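PDB 5EWQ: amidase from Bacillus anthracis, which probably hydrolyses carboxylic amides as a member of the amidase signature family, though its natural substrate is not established. Local coordinates for residues 364-367 and 368-372; 74-78 and 79-83. All coordinates share one frame; numbering follows the deposited sequence.

Interaction 1: residues 364-367 and 368-372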
# COMPACT_ATOMS: atom_id res chain seq x y z
N GLU A 364 7.58 -20.09 -1.89
CA GLU A 364 7.80 -21.21 -0.98
C GLU A 364 9.27 -21.37 -0.59
O GLU A 364 9.58 -21.65 0.57
CB GLU A 364 7.28 -22.51 -1.60
CG GLU A 364 7.54 -23.75 -0.75
CD GLU A 364 6.91 -24.99 -1.34
OE1 GLU A 364 7.52 -26.08 -1.23
OE2 GLU A 364 5.80 -24.89 -1.90
N TYR A 365 10.16 -21.18 -1.55
CA TYR A 365 11.59 -21.32 -1.29
C TYR A 365 12.18 -20.07 -0.64
O TYR A 365 12.94 -20.15 0.32
CB TYR A 365 12.34 -21.63 -2.58
CG TYR A 365 13.85 -21.55 -2.44
CD1 TYR A 365 14.57 -22.63 -1.95
CD2 TYR A 365 14.54 -20.40 -2.80
CE1 TYR A 365 15.95 -22.57 -1.82
CE2 TYR A 365 15.91 -20.33 -2.67
CZ TYR A 365 16.61 -21.41 -2.18
OH TYR A 365 17.98 -21.34 -2.05
N GLU A 366 11.82 -18.91 -1.18
CA GLU A 366 12.50 -17.66 -0.83
C GLU A 366 12.06 -17.09 0.52
O GLU A 366 12.82 -16.36 1.15
CB GLU A 366 12.28 -16.62 -1.93
CG GLU A 366 13.40 -15.61 -2.07
CD GLU A 366 13.19 -14.66 -3.22
OE1 GLU A 366 12.11 -14.70 -3.84
OE2 GLU A 366 14.12 -13.88 -3.53
N PHE A 367 10.84 -17.41 0.94
CA PHE A 367 10.31 -16.87 2.20
C PHE A 367 11.16 -17.29 3.39
O PHE A 367 11.53 -16.46 4.22
CB PHE A 367 8.86 -17.31 2.41
CG PHE A 367 8.30 -16.91 3.74
CD1 PHE A 367 7.96 -15.59 4.00
CD2 PHE A 367 8.11 -17.85 4.74
CE1 PHE A 367 7.44 -15.22 5.22
CE2 PHE A 367 7.59 -17.48 5.97
CZ PHE A 367 7.26 -16.16 6.21
N LYS A 368 11.45 -18.59 3.48
CA LYS A 368 12.26 -19.12 4.57
C LYS A 368 13.63 -18.47 4.62
O LYS A 368 14.13 -18.12 5.69
CB LYS A 368 12.40 -20.64 4.43
CG LYS A 368 13.33 -21.28 5.45
CD LYS A 368 13.51 -22.76 5.19
CE LYS A 368 14.44 -23.39 6.21
NZ LYS A 368 14.62 -24.85 5.97
N HIS A 369 14.24 -18.30 3.45
CA HIS A 369 15.59 -17.75 3.36
C HIS A 369 15.63 -16.25 3.64
O HIS A 369 16.52 -15.77 4.34
CB HIS A 369 16.19 -18.06 1.99
CG HIS A 369 16.43 -19.51 1.75
ND1 HIS A 369 15.40 -20.43 1.66
CD2 HIS A 369 17.57 -20.22 1.59
CE1 HIS A 369 15.91 -21.63 1.45
NE2 HIS A 369 17.22 -21.53 1.40
N ASN A 370 14.68 -15.51 3.08
CA ASN A 370 14.62 -14.07 3.30
C ASN A 370 14.37 -13.72 4.77
O ASN A 370 14.99 -12.82 5.31
CB ASN A 370 13.53 -13.43 2.44
CG ASN A 370 13.88 -13.43 0.96
OD1 ASN A 370 13.00 -13.36 0.10
ND2 ASN A 370 15.18 -13.50 0.66
N VAL A 371 13.46 -14.46 5.40
CA VAL A 371 13.11 -14.22 6.79
C VAL A 371 14.27 -14.55 7.73
O VAL A 371 14.61 -13.75 8.61
CB VAL A 371 11.87 -15.05 7.20
CG1 VAL A 371 11.74 -15.12 8.71
CG2 VAL A 371 10.61 -14.46 6.58
N ASN A 372 14.89 -15.71 7.53
CA ASN A 372 16.02 -16.12 8.35
C ASN A 372 17.21 -15.18 8.21
O ASN A 372 17.89 -14.87 9.19
CB ASN A 372 16.45 -17.55 8.00
CG ASN A 372 15.41 -18.58 8.40
OD1 ASN A 372 14.51 -18.30 9.20
ND2 ASN A 372 15.53 -19.78 7.86
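His369 turns its imidazole back along the helix, and its ND1-H bonds to the carbonyl Tyr365 O at 2.8 Å. The bond is clearly bent, with the carbonyl oxygen lying out of the imidazole plane. His369 N stays 3.9 Å from Tyr365 O, so the ring nitrogen takes the acceptor that a regular alpha-helical turn would give to the main chain. With CG anti to its own carbonyl carbon (chi1 -66°), the imidazole is carried toward the preceding turn, where it can make this bond. From the next residue on, the backbone bonds are regular: Asn370 N bonds to Glu366 O at 2.8 Å, and Val371 N to Phe367 O at 3.0 Å. All this lies within helix 360-377, one of the helices that surround the mixed sheet of the amidase fold. Just before the His369 turn, the hydroxyl of Ser411 from helix 406-412 bonds to Glu364 O and more weakly to Lys368 N, bridging a pair that would be joined directly in an unbroken helix. The Tyr365 and His369 rings meet obliquely, planes 31° apart and centroids 4.2 Å apart; His369 CE1 sits over one face of the phenol near its rim, and Phe421 also packs against Tyr365. On the next side of the helix, the Glu366 and Asn370 side chains meet where Asn370 OD1 rests 3.2 Å from Glu366 CG. Their polar ends grip one loop: Asn370 OD1 accepts from Glu258 N, and Glu366 OE1 bonds with Thr259. Farther round, methyl CG2 of Val371 makes a CH-pi contact 3.9 Å from the centroid of the Phe367 ring, 24° off its normal, while Trp171 meets Phe367 edge-to-face.

Interaction 2: residues 74-78 and 79-83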
# COMPACT_ATOMS: atom_id res chain seq x y z
N ARG A 74 -9.81 10.78 14.95
CA ARG A 74 -10.62 9.95 14.06
C ARG A 74 -10.28 8.47 14.24
O ARG A 74 -11.17 7.62 14.21
CB ARG A 74 -10.41 10.36 12.60
CG ARG A 74 -11.00 11.72 12.26
CD ARG A 74 -10.86 12.03 10.78
NE ARG A 74 -11.55 11.03 9.96
CZ ARG A 74 -12.83 11.09 9.61
NH1 ARG A 74 -13.58 12.11 10.02
NH2 ARG A 74 -13.36 10.14 8.86
N ILE A 75 -9.00 8.17 14.43
CA ILE A 75 -8.57 6.80 14.68
C ILE A 75 -9.15 6.29 15.99
O ILE A 75 -9.54 5.13 16.12
CB ILE A 75 -7.03 6.68 14.71
CG1 ILE A 75 -6.44 7.04 13.34
CG2 ILE A 75 -6.59 5.28 15.10
CD1 ILE A 75 -4.93 7.06 13.31
N GLN A 76 -9.22 7.18 16.98
CA GLN A 76 -9.76 6.84 18.29
C GLN A 76 -11.26 6.59 18.24
O GLN A 76 -11.78 5.72 18.94
CB GLN A 76 -9.44 7.95 19.29
CG GLN A 76 -9.95 7.68 20.70
CD GLN A 76 -9.61 8.80 21.67
OE1 GLN A 76 -8.65 8.69 22.44
NE2 GLN A 76 -10.38 9.87 21.64
N GLU A 77 -11.96 7.35 17.40
CA GLU A 77 -13.42 7.30 17.36
C GLU A 77 -13.98 6.38 16.27
O GLU A 77 -15.12 5.94 16.36
CB GLU A 77 -13.99 8.71 17.17
CG GLU A 77 -13.72 9.65 18.33
CD GLU A 77 -14.53 9.32 19.57
OE1 GLU A 77 -15.75 9.08 19.43
OE2 GLU A 77 -13.95 9.29 20.67
N HIS A 78 -13.17 6.09 15.26
CA HIS A 78 -13.66 5.32 14.11
C HIS A 78 -12.91 4.01 13.88
O HIS A 78 -13.49 3.03 13.43
CB HIS A 78 -13.60 6.17 12.84
CG HIS A 78 -14.55 7.33 12.85
ND1 HIS A 78 -15.81 7.26 13.41
CD2 HIS A 78 -14.42 8.59 12.38
CE1 HIS A 78 -16.41 8.43 13.27
NE2 HIS A 78 -15.59 9.25 12.65
N ASP A 79 -11.61 4.00 14.18
CA ASP A 79 -10.80 2.81 13.91
C ASP A 79 -10.83 1.83 15.08
O ASP A 79 -10.95 0.62 14.87
CB ASP A 79 -9.36 3.21 13.59
CG ASP A 79 -8.52 2.02 13.15
OD1 ASP A 79 -8.58 1.67 11.95
OD2 ASP A 79 -7.79 1.45 13.99
N GLN A 80 -10.71 2.34 16.30
CA GLN A 80 -10.73 1.49 17.48
C GLN A 80 -12.05 1.62 18.24
O GLN A 80 -12.29 0.91 19.21
CB GLN A 80 -9.56 1.84 18.40
CG GLN A 80 -8.19 1.63 17.76
CD GLN A 80 -7.97 0.19 17.32
OE1 GLN A 80 -8.19 -0.75 18.09
NE2 GLN A 80 -7.54 0.01 16.08
N ASN A 81 -12.91 2.52 17.77
CA ASN A 81 -14.25 2.66 18.32
C ASN A 81 -15.26 2.93 17.21
O ASN A 81 -14.90 3.00 16.04
CB ASN A 81 -14.30 3.77 19.37
CG ASN A 81 -13.54 3.42 20.63
OD1 ASN A 81 -14.02 2.65 21.46
ND2 ASN A 81 -12.35 3.98 20.79
N GLY A 82 -16.52 3.09 17.59
CA GLY A 82 -17.59 3.32 16.63
C GLY A 82 -17.71 2.17 15.65
O GLY A 82 -17.96 1.03 16.05
N ILE A 83 -17.51 2.46 14.37
CA ILE A 83 -17.58 1.44 13.34
C ILE A 83 -16.42 0.44 13.50
O ILE A 83 -16.51 -0.71 13.07
CB ILE A 83 -17.55 2.06 11.92
CG1 ILE A 83 -17.90 1.03 10.85
CG2 ILE A 83 -16.20 2.72 11.64
CD1 ILE A 83 -19.30 0.46 10.99
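The amide of Asn81 folds back onto the last turn of the helix, ND2 giving a nearly straight hydrogen bond of 2.6 Å to Gln76 O. That oxygen lies almost in the amide plane, 5° out of it, and the N-H approaches close to the line of the carbonyl. CG of Asn81 is anti to its own carbonyl carbon (chi1 -69°), which brings the amide back over the helix end. The flat guanidinium of Arg74 carries His78 CD2 over one face, toward the rim, 4.0 Å above the plane, and is salt-bridged to Glu42. An acetate ion is bound about 3 Å from the His78 side chain. Helix 64-79 ends here in a wider pi-type turn: Ile75 O accepts from Gln80 N at 3.0 Å and weakly from Asp79 N, so one carbonyl holds two successive N-H groups. The chain then leaves toward strand 88-91. Asp79 ties the helix end to that exit, its OD1 bonding with Ser87 and its OD2 with Val88 N; Gln80 NE2 adds a bond of 2.6 Å to Asp79 OD2, reaching its anti side from 28° outside the carboxylate plane. Alongside, CG2 of Ile75 packs 3.8 Å from Asp79 CB, both side chains pointing the same way, and Ile75 also touches Val88 and Ile91. Beyond the turn, methyl CG2 of Ile83 rests against His78 O.

Interaction 2 comes first along the chain and interaction 1 much later, and they do not touch: their centres are 36 Å apart and their nearest atoms about 24 Å. Each lies some 21 to 22 Å from the centre of the chain. Interaction 2 ends a helix and leads through a short loop into strand 88-91, one outermost strand of the mixed sheet; helix 360-377, which carries interaction 1, is the first helix after strand 345-347, the other outermost strand. In both, a side-chain N-H folds back onto a carbonyl of the preceding turn, within a helix at 364-372 and at a helix end at 74-83. Of the two, interaction 2 has the acetate ion beside it, probably from the crystallisation liquor.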